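PDB 5H4R: beta-1,3-1,4-glucanase from Caldicellulosiruptor sp. F32, which hydrolyses mixed-linkage beta-1,3-1,4-glucans such as lichenan, acting as a glycoside hydrolase of family 5. Local coordinates for residues Met47-Asn52 with Ala390-Ala395; Ile137-His142 with Ala185-Arg190; His272-Tyr277 with Ile324-Ala329. The protein carries 1 engineered substitution. One frame throughout, in Å; residues are numbered along the deposited sequence.

Contact 1 (Met47-Asn52 with Ala390-Ala395); sequences MKIGWN and AMMKYA
I49 packs against three residues in the last turns of helix 385-395: M391, M392 and A395. Its CG1 stands anti to the backbone N (chi1 -175°), which leaves the two branches of the side chain to face different methionines. The long branch ends on M391, where I49 CD1 lies 3.5 Å from M391 CB. That is tight for two carbons. M391 SD is 3.9 Å from the same I49 CD1; the two side chains cross at about a right angle. The short branch turns to M392, with I49 CG2 3.8 Å from M392 CE.

A395 meets the stem of this isoleucine. Its methyl CB is 3.8 Å from I49 CB. The same methyl also faces K48, whose CG is 4.1 Å away from A395 CB.

K48 follows helix 39-47, where a positive phi turns the chain out of the helix. Its side chain is fully extended and crosses M392 at about a right angle, bringing K48 NZ to 4.0 Å from M392 SD. The ammonium is not held by the sulphur. Its strongest partner is the carbonyl of G93. It also makes a weak bond to a water that donates to M392 O at 2.8 Å. The lysine tip therefore links the turn before the first strand to the loop at G93 and, weakly through water, to the helix backbone.

M391 reaches further, to W359 of strand 356-361 and to A343 and V347 of helix 336-352. The terminal helix thus covers the place where the first and eighth strands meet. This is the layout of a (beta/alpha)8, or TIM, barrel, with its last helix packed on the outside where the ring of strands closes.

Contact 2 (Ile137-His142 with Ala185-Arg190); sequences IINIHH and AVNQPR. Engineered in segment 185-190: Q188 (natural residue Glu). With BGC (beta-D-glucopyranose), chain B; BGC (beta-D-glucopyranose), chain C; BGC (beta-D-glucopyranose), chain D.
H141 and N187 meet where strands 135-139 and 181-184 of the TIM barrel run out into the sugar-binding loops. Their contact is a stack. The amide of N187 lies over one face of the H141 imidazole, with the planes 22° apart and N187 ND2 3.1 Å from H141 CE1, toward the rim.

Hydrogen bonds fix both groups. N139 ND2 donates to H141 ND1 at 3.0 Å, in the plane of the ring, and this sets the rotation of the imidazole. N139 OD1 in turn accepts from the backbone N of V101, which holds the amide, and its ND2 also donates to E184. H141 NE2 bonds O3 of the chain B glucose at 3.0 Å. N187 OD1 is held by R98. An alanine in place of H141 would probably leave the glucose O3 without this partner and the N187 amide without the ring it lies on. Across the backbones, N187 N makes a weak, bent bond to I140 O, and V186 CA adds a CH...O contact to the same oxygen.

Apolar contact is slight: I140 CG2 and V186 CG2 are 4.3 Å apart.

The second segment also grips the sugar directly. Q188, engineered from glutamate, donates from NE2 to O4 of the chain C glucose at 3.1 Å. N187 ND2, the nitrogen stacked on the imidazole, donates to O2 of the chain B glucose at 3.0 Å.

Contact 3 (His272-Tyr277 with Ile324-Ala329); sequences HAYRPY and IGEFGA. With BGC (beta-D-glucopyranose), chain B; BGC (beta-D-glucopyranose), chain C.
The H272 imidazole and the E326 carboxylate are stacked, their planes 22° apart. Carboxylate carbon CD sits over one face of the ring, toward its rim. E326 CG is more central, 3.8 Å from the H272 ring centroid, in a CH-pi contact. The Y274 ring is met differently. F327 CA lies over one of its faces, 4.1 Å from the Y274 centroid. E326 OE1 is at its edge, in the ring plane, while the carboxylate itself is turned 77° to that plane.

The edge contact is a hydrogen bond: Y274 OH donates to E326 OE1 at 2.7 Å. It comes from the anti side of the carboxylate, 26° out of its plane. The other oxygen, E326 OE2, accepts from O2 of the chain B glucose at 2.8 Å and forms a salt bridge with R98. E326 CG is anti to the carbonyl carbon and the chain beyond is extended, which carries the carboxylate out to the H272 face, the Y274 hydroxyl and the sugar. Bonds to both of its oxygens, with the imidazole against it, fix its rotation. H272 is itself anchored from ND1 to Q188, a residue engineered from glutamate.

The backbones are joined by A273 N, which donates to E326 O at 3.1 Å. Next to this bond F327 CB touches A273 O at 3.7 Å. The chain then bends at Y274 in an inverse gamma turn, and CD2 of the tyrosine comes to 3.5 Å from G328 N.

E326 lies near the end of the seventh barrel strand, where the bound cellotetraose runs across. A glutamate here, across from position 188 in the loop after the fourth strand, is consistent with the paired-glutamate active site of family 5 TIM barrels.

Overall arrangement
From the N terminus, the chain first meets contact 1, where residues 47-52 lead into the first barrel strand. That loop closes only at the terminal helix, so almost the whole barrel lies within it. Contact 2 opens and closes inside this span, tying the end of the third strand to the loop after the fourth. Contact 3 follows in series, joining the loop that leaves the sixth strand to the end of the seventh. None of the loops cross. The centres of contacts 2 and 3 are about 15 Å apart, yet the two meet at Q188 and H272 and share two glucose units. Contact 1 reaches contact 3 through N52 with G325 and M391 with F327.

Contact 1 (Met47-Asn52 with Ala390-Ala395)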
loop_
_atom_site.group_PDB
_atom_site.type_symbol
_atom_site.label_atom_id
_atom_site.label_comp_id
_atom_site.label_asym_id
_atom_site.label_seq_id
_atom_site.Cartn_x
_atom_site.Cartn_y
_atom_site.Cartn_z
ATOM N N MET A 47 6.305 -6.447 -11.401
ATOM C CA MET A 47 5.316 -6.582 -10.328
ATOM C C MET A 47 3.905 -6.702 -10.875
ATOM O O MET A 47 3.067 -7.356 -10.250
ATOM C CB MET A 47 5.402 -5.400 -9.383
ATOM C CG MET A 47 6.699 -5.351 -8.565
ATOM S SD MET A 47 6.886 -3.798 -7.644
ATOM C CE MET A 47 5.527 -3.962 -6.465
ATOM N N LYS A 48 3.620 -6.029 -11.993
ATOM C CA LYS A 48 2.435 -6.229 -12.829
ATOM C C LYS A 48 1.187 -5.616 -12.221
ATOM O O LYS A 48 0.669 -4.616 -12.720
ATOM C CB LYS A 48 2.189 -7.710 -13.108
ATOM C CG LYS A 48 1.023 -7.931 -14.104
ATOM C CD LYS A 48 0.654 -9.366 -14.266
ATOM C CE LYS A 48 -0.666 -9.536 -15.023
ATOM N NZ LYS A 48 -1.071 -10.983 -15.061
ATOM N N ILE A 49 0.690 -6.229 -11.157
ATOM C CA ILE A 49 -0.499 -5.752 -10.474
ATOM C C ILE A 49 -0.564 -6.498 -9.152
ATOM O O ILE A 49 -0.213 -7.684 -9.073
ATOM C CB ILE A 49 -1.778 -5.952 -11.309
ATOM C CG1 ILE A 49 -2.975 -5.307 -10.580
ATOM C CG2 ILE A 49 -2.018 -7.433 -11.602
ATOM C CD1 ILE A 49 -4.124 -5.023 -11.473
ATOM N N GLY A 50 -1.033 -5.803 -8.121
ATOM C CA GLY A 50 -1.001 -6.309 -6.771
ATOM C C GLY A 50 -2.368 -6.472 -6.147
ATOM O O GLY A 50 -3.360 -5.859 -6.554
ATOM N N TRP A 51 -2.387 -7.301 -5.114
ATOM C CA TRP A 51 -3.572 -7.584 -4.312
ATOM C C TRP A 51 -3.170 -7.433 -2.858
ATOM O O TRP A 51 -2.185 -8.039 -2.435
ATOM C CB TRP A 51 -4.054 -8.990 -4.614
ATOM C CG TRP A 51 -5.297 -9.456 -3.931
ATOM C CD1 TRP A 51 -6.584 -9.319 -4.380
ATOM C CD2 TRP A 51 -5.377 -10.212 -2.707
ATOM N NE1 TRP A 51 -7.465 -9.925 -3.498
ATOM C CE2 TRP A 51 -6.752 -10.474 -2.464
ATOM C CE3 TRP A 51 -4.433 -10.681 -1.792
ATOM C CZ2 TRP A 51 -7.192 -11.176 -1.343
ATOM C CZ3 TRP A 51 -4.869 -11.382 -0.686
ATOM C CH2 TRP A 51 -6.240 -11.629 -0.471
ATOM N N ASN A 52 -3.884 -6.581 -2.119
ATOM C CA ASN A 52 -3.654 -6.411 -0.696
ATOM C C ASN A 52 -4.426 -7.453 0.101
ATOM O O ASN A 52 -5.629 -7.624 -0.098
ATOM C CB ASN A 52 -4.127 -5.035 -0.235
ATOM C CG ASN A 52 -3.125 -3.912 -0.472
ATOM O OD1 ASN A 52 -2.309 -3.606 0.392
ATOM N ND2 ASN A 52 -3.263 -3.215 -1.602
ATOM N N ALA A 390 -11.010 -6.876 -15.709
ATOM C CA ALA A 390 -10.807 -5.520 -16.213
ATOM C C ALA A 390 -9.387 -5.048 -15.940
ATOM O O ALA A 390 -8.746 -4.437 -16.807
ATOM C CB ALA A 390 -11.817 -4.565 -15.572
ATOM N N MET A 391 -8.877 -5.337 -14.743
ATOM C CA MET A 391 -7.520 -4.945 -14.403
ATOM C C MET A 391 -6.522 -5.766 -15.194
ATOM O O MET A 391 -5.521 -5.236 -15.681
ATOM C CB MET A 391 -7.302 -5.093 -12.903
ATOM C CG MET A 391 -8.202 -4.158 -12.117
ATOM S SD MET A 391 -7.749 -4.047 -10.400
ATOM C CE MET A 391 -8.252 -5.671 -9.800
ATOM N N MET A 392 -6.776 -7.065 -15.336
ATOM C CA MET A 392 -5.776 -7.917 -15.969
ATOM C C MET A 392 -5.598 -7.573 -17.437
ATOM O O MET A 392 -4.511 -7.790 -17.998
ATOM C CB MET A 392 -6.163 -9.376 -15.799
ATOM C CG MET A 392 -6.160 -9.824 -14.385
ATOM S SD MET A 392 -4.542 -9.581 -13.612
ATOM C CE MET A 392 -5.055 -9.696 -11.897
ATOM N N LYS A 393 -6.657 -7.064 -18.075
ATOM C CA LYS A 393 -6.589 -6.682 -19.479
ATOM C C LYS A 393 -5.513 -5.639 -19.732
ATOM O O LYS A 393 -4.891 -5.645 -20.799
ATOM C CB LYS A 393 -7.946 -6.155 -19.929
ATOM C CG LYS A 393 -8.020 -5.780 -21.399
ATOM C CD LYS A 393 -9.455 -5.410 -21.777
ATOM C CE LYS A 393 -9.569 -4.942 -23.228
ATOM N NZ LYS A 393 -9.174 -6.005 -24.183
ATOM N N TYR A 394 -5.265 -4.755 -18.762
ATOM C CA TYR A 394 -4.370 -3.622 -18.952
ATOM C C TYR A 394 -3.152 -3.620 -18.034
ATOM O O TYR A 394 -2.339 -2.708 -18.132
ATOM C CB TYR A 394 -5.145 -2.301 -18.775
ATOM C CG TYR A 394 -6.232 -2.176 -19.833
ATOM C CD1 TYR A 394 -5.896 -1.892 -21.127
ATOM C CD2 TYR A 394 -7.576 -2.378 -19.527
ATOM C CE1 TYR A 394 -6.868 -1.791 -22.130
ATOM C CE2 TYR A 394 -8.567 -2.294 -20.524
ATOM C CZ TYR A 394 -8.206 -1.990 -21.811
ATOM O OH TYR A 394 -9.152 -1.902 -22.833
ATOM N N ALA A 395 -2.979 -4.622 -17.173
ATOM C CA ALA A 395 -1.905 -4.571 -16.185
ATOM C C ALA A 395 -0.512 -4.832 -16.752
ATOM O O ALA A 395 0.478 -4.285 -16.237
ATOM C CB ALA A 395 -2.167 -5.591 -15.077
HETATM O O HOH W 1 -2.897 -10.016 -17.509
#

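Contact 2 (Ile137-His142 with Ala185-Arg190)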
loop_
_atom_site.group_PDB
_atom_site.type_symbol
_atom_site.label_atom_id
_atom_site.label_comp_id
_atom_site.label_asym_id
_atom_site.label_seq_id
_atom_site.Cartn_x
_atom_site.Cartn_y
_atom_site.Cartn_z
ATOM N N ILE A 137 5.094 -7.214 -0.485
ATOM C CA ILE A 137 5.340 -5.978 0.257
ATOM C C ILE A 137 4.863 -6.163 1.692
ATOM O O ILE A 137 3.714 -6.548 1.922
ATOM C CB ILE A 137 4.615 -4.777 -0.381
ATOM C CG1 ILE A 137 5.048 -4.564 -1.835
ATOM C CG2 ILE A 137 4.834 -3.546 0.475
ATOM C CD1 ILE A 137 4.081 -3.691 -2.627
ATOM N N ILE A 138 5.746 -5.876 2.664
ATOM C CA ILE A 138 5.355 -5.854 4.076
ATOM C C ILE A 138 5.679 -4.467 4.634
ATOM O O ILE A 138 6.604 -3.801 4.161
ATOM C CB ILE A 138 6.051 -6.957 4.913
ATOM C CG1 ILE A 138 7.564 -6.868 4.832
ATOM C CG2 ILE A 138 5.589 -8.331 4.457
ATOM C CD1 ILE A 138 8.298 -7.911 5.731
ATOM N N ASN A 139 4.907 -4.023 5.628
ATOM C CA ASN A 139 5.038 -2.634 6.085
ATOM C C ASN A 139 4.818 -2.531 7.593
ATOM O O ASN A 139 4.708 -3.539 8.303
ATOM C CB ASN A 139 4.045 -1.729 5.334
ATOM C CG ASN A 139 2.596 -1.918 5.779
ATOM O OD1 ASN A 139 2.266 -2.722 6.651
ATOM N ND2 ASN A 139 1.712 -1.135 5.175
ATOM N N ILE A 140 4.806 -1.280 8.073
ATOM C CA ILE A 140 4.170 -0.864 9.330
ATOM C C ILE A 140 2.845 -0.187 8.976
ATOM O O ILE A 140 2.841 0.790 8.216
ATOM C CB ILE A 140 5.081 0.111 10.104
ATOM C CG1 ILE A 140 6.380 -0.559 10.568
ATOM C CG2 ILE A 140 4.316 0.781 11.280
ATOM C CD1 ILE A 140 7.356 0.353 11.276
ATOM N N HIS A 141 1.706 -0.680 9.510
ATOM C CA HIS A 141 0.412 -0.199 9.052
ATOM C C HIS A 141 -0.238 0.673 10.119
ATOM O O HIS A 141 0.140 1.857 10.252
ATOM C CB HIS A 141 -0.433 -1.389 8.581
ATOM C CG HIS A 141 -1.440 -1.011 7.555
ATOM N ND1 HIS A 141 -1.112 -0.811 6.225
ATOM C CD2 HIS A 141 -2.769 -0.761 7.666
ATOM C CE1 HIS A 141 -2.208 -0.482 5.564
ATOM N NE2 HIS A 141 -3.226 -0.456 6.413
ATOM N N HIS A 142 -1.242 0.182 10.862
ATOM C CA HIS A 142 -2.040 1.016 11.780
ATOM C C HIS A 142 -1.353 1.155 13.136
ATOM O O HIS A 142 -1.904 0.805 14.181
ATOM C CB HIS A 142 -3.445 0.470 12.009
ATOM C CG HIS A 142 -4.335 0.453 10.813
ATOM N ND1 HIS A 142 -4.537 1.548 9.996
ATOM C CD2 HIS A 142 -5.135 -0.531 10.327
ATOM C CE1 HIS A 142 -5.395 1.225 9.039
ATOM N NE2 HIS A 142 -5.781 -0.026 9.228
ATOM N N ALA A 185 8.257 1.412 4.424
ATOM C CA ALA A 185 8.622 1.975 5.721
ATOM C C ALA A 185 7.448 2.015 6.679
ATOM O O ALA A 185 7.554 1.639 7.854
ATOM C CB ALA A 185 9.166 3.384 5.515
ATOM N N VAL A 186 6.336 2.556 6.194
ATOM C CA VAL A 186 5.169 2.846 7.009
ATOM C C VAL A 186 4.069 3.125 6.002
ATOM O O VAL A 186 4.352 3.489 4.852
ATOM C CB VAL A 186 5.438 4.058 7.945
ATOM C CG1 VAL A 186 5.772 5.309 7.177
ATOM C CG2 VAL A 186 4.258 4.299 8.877
ATOM N N ASN A 187 2.823 2.959 6.430
ATOM C CA ASN A 187 1.669 3.027 5.545
ATOM C C ASN A 187 1.257 4.462 5.231
ATOM O O ASN A 187 1.544 4.967 4.142
ATOM C CB ASN A 187 0.533 2.226 6.197
ATOM C CG ASN A 187 -0.725 2.269 5.429
ATOM O OD1 ASN A 187 -0.729 2.017 4.228
ATOM N ND2 ASN A 187 -1.835 2.560 6.110
ATOM N N GLN A 188 0.618 5.141 6.178
ATOM C CA GLN A 188 0.062 6.482 5.945
ATOM C C GLN A 188 0.460 7.378 7.114
ATOM O O GLN A 188 -0.361 7.757 7.958
ATOM C CB GLN A 188 -1.453 6.437 5.743
ATOM C CG GLN A 188 -1.792 5.732 4.476
ATOM C CD GLN A 188 -3.249 5.699 4.116
ATOM O OE1 GLN A 188 -3.569 5.623 2.933
ATOM N NE2 GLN A 188 -4.132 5.681 5.110
ATOM N N PRO A 189 1.731 7.747 7.186
ATOM C CA PRO A 189 2.209 8.526 8.337
ATOM C C PRO A 189 1.576 9.907 8.339
ATOM O O PRO A 189 1.580 10.603 7.323
ATOM C CB PRO A 189 3.726 8.596 8.119
ATOM C CG PRO A 189 3.897 8.476 6.663
ATOM C CD PRO A 189 2.776 7.556 6.170
ATOM N N ARG A 190 1.019 10.299 9.485
ATOM C CA ARG A 190 0.234 11.524 9.556
ATOM C C ARG A 190 -0.027 11.870 11.015
ATOM O O ARG A 190 0.196 11.065 11.919
ATOM C CB ARG A 190 -1.090 11.376 8.815
ATOM C CG ARG A 190 -2.036 10.382 9.489
ATOM C CD ARG A 190 -3.101 9.885 8.543
ATOM N NE ARG A 190 -4.110 9.138 9.269
ATOM C CZ ARG A 190 -4.008 7.855 9.598
ATOM N NH1 ARG A 190 -2.923 7.156 9.274
ATOM N NH2 ARG A 190 -4.972 7.271 10.284
HETATM C C2 BGC B . -5.572 2.372 4.689
HETATM C C3 BGC B . -6.324 1.055 4.756
HETATM C C4 BGC B . -7.802 1.376 4.630
HETATM C C5 BGC B . -7.997 1.779 3.170
HETATM C C6 BGC B . -9.452 2.151 2.862
HETATM C C1 BGC B . -6.210 3.406 3.744
HETATM O O2 BGC B . -4.189 2.126 4.359
HETATM O O3 BGC B . -6.023 0.460 6.015
HETATM O O4 BGC B . -8.542 0.192 4.911
HETATM O O5 BGC B . -7.146 2.867 2.808
HETATM O O6 BGC B . -9.994 3.113 3.772
HETATM C C2 BGC C . -9.429 7.042 4.569
HETATM C C3 BGC C . -8.555 5.902 5.088
HETATM C C4 BGC C . -7.713 5.314 3.953
HETATM C C5 BGC C . -6.920 6.440 3.279
HETATM C C6 BGC C . -6.304 6.097 1.917
HETATM C C1 BGC C . -8.546 8.111 3.922
HETATM O O1 BGC C . -9.313 9.170 3.317
HETATM O O2 BGC C . -10.177 7.561 5.677
HETATM O O3 BGC C . -9.384 4.879 5.639
HETATM O O4 BGC C . -6.873 4.339 4.605
HETATM O O5 BGC C . -7.821 7.462 2.895
HETATM O O6 BGC C . -5.793 7.292 1.262
HETATM C C2 BGC D . -10.572 -0.807 5.626
HETATM C C3 BGC D . -11.719 -0.664 6.616
HETATM C C4 BGC D . -11.153 -0.555 8.031
HETATM C C5 BGC D . -10.115 0.569 8.099
HETATM C C6 BGC D . -9.428 0.644 9.453
HETATM C C1 BGC D . -9.627 0.370 5.798
HETATM O O2 BGC D . -11.105 -0.838 4.297
HETATM O O3 BGC D . -12.542 -1.832 6.478
HETATM O O4 BGC D . -12.241 -0.177 8.890
HETATM O O5 BGC D . -9.118 0.354 7.132
HETATM O O6 BGC D . -8.659 1.866 9.527
HETATM O O HOH W 2 -0.691 4.012 8.624
HETATM O O HOH W 3 -2.479 3.906 9.285
HETATM O O HOH W 4 -3.413 4.327 10.365
#

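Contact 3 (His272-Tyr277 with Ile324-Ala329)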
loop_
_atom_site.group_PDB
_atom_site.type_symbol
_atom_site.label_atom_id
_atom_site.label_comp_id
_atom_site.label_asym_id
_atom_site.label_seq_id
_atom_site.Cartn_x
_atom_site.Cartn_y
_atom_site.Cartn_z
ATOM N N HIS A 272 -0.878 6.169 -2.124
ATOM C CA HIS A 272 -2.225 5.603 -2.115
ATOM C C HIS A 272 -3.149 6.622 -2.758
ATOM O O HIS A 272 -2.979 7.823 -2.537
ATOM C CB HIS A 272 -2.717 5.316 -0.721
ATOM C CG HIS A 272 -1.876 4.331 0.001
ATOM N ND1 HIS A 272 -2.057 4.028 1.328
ATOM C CD2 HIS A 272 -0.823 3.594 -0.422
ATOM C CE1 HIS A 272 -1.159 3.129 1.690
ATOM N NE2 HIS A 272 -0.403 2.840 0.644
ATOM N N ALA A 273 -4.133 6.156 -3.538
ATOM C CA ALA A 273 -4.952 7.122 -4.291
ATOM C C ALA A 273 -6.286 6.477 -4.675
ATOM O O ALA A 273 -6.436 5.936 -5.773
ATOM C CB ALA A 273 -4.218 7.613 -5.508
ATOM N N TYR A 274 -7.259 6.602 -3.775
ATOM C CA TYR A 274 -8.622 6.149 -4.047
ATOM C C TYR A 274 -9.345 7.333 -4.676
ATOM O O TYR A 274 -10.016 8.113 -4.013
ATOM C CB TYR A 274 -9.291 5.683 -2.772
ATOM C CG TYR A 274 -8.657 4.514 -2.047
ATOM C CD1 TYR A 274 -7.587 4.689 -1.185
ATOM C CD2 TYR A 274 -9.184 3.254 -2.158
ATOM C CE1 TYR A 274 -7.040 3.621 -0.483
ATOM C CE2 TYR A 274 -8.675 2.188 -1.450
ATOM C CZ TYR A 274 -7.584 2.359 -0.628
ATOM O OH TYR A 274 -7.093 1.299 0.089
ATOM N N ARG A 275 -9.127 7.500 -5.968
ATOM C CA ARG A 275 -9.533 8.695 -6.691
ATOM C C ARG A 275 -10.263 8.309 -7.962
ATOM O O ARG A 275 -9.877 7.343 -8.638
ATOM C CB ARG A 275 -8.335 9.555 -7.036
ATOM C CG ARG A 275 -7.607 9.935 -5.767
ATOM C CD ARG A 275 -6.781 11.104 -5.939
ATOM N NE ARG A 275 -6.161 11.428 -4.656
ATOM C CZ ARG A 275 -5.275 12.387 -4.493
ATOM N NH1 ARG A 275 -4.898 13.123 -5.532
ATOM N NH2 ARG A 275 -4.763 12.589 -3.275
ATOM N N PRO A 276 -11.323 9.063 -8.311
ATOM C CA PRO A 276 -11.890 10.209 -7.571
ATOM C C PRO A 276 -12.537 9.769 -6.273
ATOM O O PRO A 276 -13.254 8.778 -6.233
ATOM C CB PRO A 276 -12.920 10.782 -8.539
ATOM C CG PRO A 276 -13.324 9.623 -9.391
ATOM C CD PRO A 276 -12.066 8.774 -9.544
ATOM N N TYR A 277 -12.241 10.531 -5.215
ATOM C CA TYR A 277 -12.643 10.156 -3.862
ATOM C C TYR A 277 -14.151 9.946 -3.745
ATOM O O TYR A 277 -14.601 8.970 -3.125
ATOM C CB TYR A 277 -12.173 11.236 -2.890
ATOM C CG TYR A 277 -12.722 11.095 -1.494
ATOM C CD1 TYR A 277 -12.153 10.185 -0.595
ATOM C CD2 TYR A 277 -13.796 11.847 -1.073
ATOM C CE1 TYR A 277 -12.662 10.041 0.659
ATOM C CE2 TYR A 277 -14.298 11.700 0.198
ATOM C CZ TYR A 277 -13.724 10.800 1.050
ATOM O OH TYR A 277 -14.262 10.690 2.326
ATOM N N ILE A 324 1.701 2.441 -6.666
ATOM C CA ILE A 324 0.456 2.780 -5.992
ATOM C C ILE A 324 0.093 1.560 -5.150
ATOM O O ILE A 324 -0.392 0.551 -5.652
ATOM C CB ILE A 324 -0.639 3.171 -6.990
ATOM C CG1 ILE A 324 -0.269 4.469 -7.699
ATOM C CG2 ILE A 324 -1.992 3.264 -6.309
ATOM C CD1 ILE A 324 -1.156 4.784 -8.871
ATOM N N GLY A 325 0.411 1.623 -3.855
ATOM C CA GLY A 325 0.256 0.468 -3.001
ATOM C C GLY A 325 -1.176 0.157 -2.623
ATOM O O GLY A 325 -1.448 -0.948 -2.151
ATOM N N GLU A 326 -2.071 1.133 -2.757
ATOM C CA GLU A 326 -3.501 0.925 -2.496
ATOM C C GLU A 326 -4.327 1.801 -3.422
ATOM O O GLU A 326 -4.078 3.009 -3.521
ATOM C CB GLU A 326 -3.909 1.262 -1.053
ATOM C CG GLU A 326 -3.314 0.409 0.029
ATOM C CD GLU A 326 -3.758 0.826 1.422
ATOM O OE1 GLU A 326 -4.829 1.486 1.543
ATOM O OE2 GLU A 326 -3.042 0.496 2.405
ATOM N N PHE A 327 -5.303 1.171 -4.070
ATOM C CA PHE A 327 -6.429 1.839 -4.688
ATOM C C PHE A 327 -7.587 0.860 -4.683
ATOM O O PHE A 327 -7.442 -0.325 -4.361
ATOM C CB PHE A 327 -6.131 2.305 -6.131
ATOM C CG PHE A 327 -6.300 1.237 -7.163
ATOM C CD1 PHE A 327 -5.427 0.145 -7.207
ATOM C CD2 PHE A 327 -7.303 1.305 -8.126
ATOM C CE1 PHE A 327 -5.575 -0.846 -8.159
ATOM C CE2 PHE A 327 -7.431 0.309 -9.078
ATOM C CZ PHE A 327 -6.564 -0.760 -9.089
ATOM N N GLY A 328 -8.751 1.370 -5.043
ATOM C CA GLY A 328 -9.926 0.531 -5.179
ATOM C C GLY A 328 -11.151 1.404 -5.270
ATOM O O GLY A 328 -11.080 2.620 -5.129
ATOM N N ALA A 329 -12.287 0.755 -5.541
ATOM C CA ALA A 329 -13.595 1.410 -5.505
ATOM C C ALA A 329 -14.523 0.510 -4.712
ATOM O O ALA A 329 -14.644 -0.680 -5.017
ATOM C CB ALA A 329 -14.131 1.656 -6.912
HETATM C C2 BGC B . -5.572 2.372 4.689
HETATM C C3 BGC B . -6.324 1.055 4.756
HETATM C C4 BGC B . -7.802 1.376 4.630
HETATM C C5 BGC B . -7.997 1.779 3.170
HETATM C C6 BGC B . -9.452 2.151 2.862
HETATM C C1 BGC B . -6.210 3.406 3.744
HETATM O O2 BGC B . -4.189 2.126 4.359
HETATM O O3 BGC B . -6.023 0.460 6.015
HETATM O O4 BGC B . -8.542 0.192 4.911
HETATM O O5 BGC B . -7.146 2.867 2.808
HETATM O O6 BGC B . -9.994 3.113 3.772
HETATM C C2 BGC C . -9.429 7.042 4.569
HETATM C C3 BGC C . -8.555 5.902 5.088
HETATM C C4 BGC C . -7.713 5.314 3.953
HETATM C C5 BGC C . -6.920 6.440 3.279
HETATM C C6 BGC C . -6.304 6.097 1.917
HETATM C C1 BGC C . -8.546 8.111 3.922
HETATM O O1 BGC C . -9.313 9.170 3.317
HETATM O O2 BGC C . -10.177 7.561 5.677
HETATM O O3 BGC C . -9.384 4.879 5.639
HETATM O O4 BGC C . -6.873 4.339 4.605
HETATM O O5 BGC C . -7.821 7.462 2.895
HETATM O O6 BGC C . -5.793 7.292 1.262
#